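Local coordinates for kinesin-like protein KIF19 (Mus musculus, PDB 5GSZ) that walks toward microtubule plus ends as a kinesin-8 motor and depolymerizes microtubules at ciliary tips, thereby regulating the length of motile cilia, at residues A83-K86 / S87-E90. Numbering follows the deposited sequence.
Sequences ATTK and SLIE
Two successive i to i+3 backbone hydrogen bonds join T85 and K86 to L88 and I89, where helix 89-93 takes over. The amide N of L88 donates to O of T85 at 3.0 Å, bent to 148° at the hydrogen, and N of I89 donates to O of K86 at 3.1 Å in a straighter bond. At the far end of its side chain K86 forms a salt bridge through NZ with D130, so the turn is also tied to helix 123-136; chi4 of 69° bends a chain that is otherwise extended. OG1 of buried T84 is hydrogen-bonded to O of V80, one turn earlier in helix 77-84.

The aliphatic contacts follow the same spacing. L88 has CG anti to its carbonyl carbon (chi1 -59°), which brings the branch back over T85: CD1 lies 4.1 Å from CB of T85, and CG 4.0 Å from CA of T85. The CG1-CD1 branch of I89 lies against O of K86, the oxygen its own amide bonds to, and CD1 reaches 4.1 Å from CA of K86; its side chain also meets T127, D130 and Y81. T85 and L88 both touch V100 on strand 97-103, and L88 reaches A98 as well. Replacing L88 with alanine would probably open a gap between the turn and strand 97-103, removing the leucine branch that lies against T85 and reaches A98 and V100.

The two short helices are joined by a 3-10-like turn, two overlapping i to i+3 turns, packed between the central sheet and helix 123-136 in the kinesin motor domain, just ahead of the strand that leads into the P-loop.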
loop_
_atom_site.group_PDB
_atom_site.type_symbol
_atom_site.label_atom_id
_atom_site.label_comp_id
_atom_site.label_asym_id
_atom_site.label_seq_id
_atom_site.Cartn_x
_atom_site.Cartn_y
_atom_site.Cartn_z
ATOM N N ALA A 83 6.178 -9.856 -9.384
ATOM C CA ALA A 83 6.801 -8.664 -9.926
ATOM C C ALA A 83 6.926 -7.536 -8.919
ATOM O O ALA A 83 7.604 -6.544 -9.210
ATOM C CB ALA A 83 6.008 -8.161 -11.132
ATOM N N THR A 84 6.290 -7.631 -7.760
ATOM C CA THR A 84 6.275 -6.470 -6.879
ATOM C C THR A 84 6.975 -6.707 -5.551
ATOM O O THR A 84 7.872 -5.926 -5.189
ATOM C CB THR A 84 4.833 -5.983 -6.624
ATOM O OG1 THR A 84 4.031 -7.068 -6.159
ATOM C CG2 THR A 84 4.245 -5.426 -7.886
ATOM N N THR A 85 6.592 -7.755 -4.803
ATOM C CA THR A 85 7.041 -7.887 -3.428
ATOM C C THR A 85 7.833 -9.153 -3.121
ATOM O O THR A 85 8.443 -9.219 -2.054
ATOM C CB THR A 85 5.842 -7.802 -2.467
ATOM O OG1 THR A 85 4.956 -8.893 -2.701
ATOM C CG2 THR A 85 5.077 -6.550 -2.708
ATOM N N LYS A 86 7.844 -10.156 -4.000
ATOM C CA LYS A 86 8.567 -11.388 -3.693
ATOM C C LYS A 86 10.017 -11.099 -3.312
ATOM O O LYS A 86 10.530 -11.619 -2.311
ATOM C CB LYS A 86 8.506 -12.342 -4.889
ATOM C CG LYS A 86 9.130 -13.701 -4.634
ATOM C CD LYS A 86 9.404 -14.396 -5.943
ATOM C CE LYS A 86 10.163 -15.706 -5.779
ATOM N NZ LYS A 86 9.346 -16.767 -5.133
ATOM N N SER A 87 10.688 -10.246 -4.092
ATOM C CA SER A 87 12.102 -9.959 -3.899
ATOM C C SER A 87 12.383 -9.144 -2.648
ATOM O O SER A 87 13.553 -8.976 -2.300
ATOM C CB SER A 87 12.654 -9.215 -5.107
ATOM O OG SER A 87 12.196 -7.869 -5.148
ATOM N N LEU A 88 11.362 -8.613 -1.977
ATOM C CA LEU A 88 11.591 -7.946 -0.699
ATOM C C LEU A 88 11.935 -8.928 0.402
ATOM O O LEU A 88 12.553 -8.529 1.397
ATOM C CB LEU A 88 10.356 -7.154 -0.258
ATOM C CG LEU A 88 9.867 -6.075 -1.209
ATOM C CD1 LEU A 88 8.615 -5.413 -0.644
ATOM C CD2 LEU A 88 10.981 -5.076 -1.464
ATOM N N ILE A 89 11.542 -10.191 0.246
ATOM C CA ILE A 89 11.510 -11.110 1.376
ATOM C C ILE A 89 12.914 -11.378 1.908
ATOM O O ILE A 89 13.141 -11.331 3.126
ATOM C CB ILE A 89 10.782 -12.397 0.961
ATOM C CG1 ILE A 89 9.325 -12.057 0.672
ATOM C CG2 ILE A 89 10.880 -13.463 2.050
ATOM C CD1 ILE A 89 8.578 -13.125 0.002
ATOM N N GLU A 90 13.875 -11.647 1.010
ATOM C CA GLU A 90 15.236 -11.959 1.430
ATOM C C GLU A 90 15.793 -10.881 2.343
ATOM O O GLU A 90 16.412 -11.190 3.369
ATOM C CB GLU A 90 16.140 -12.140 0.213
#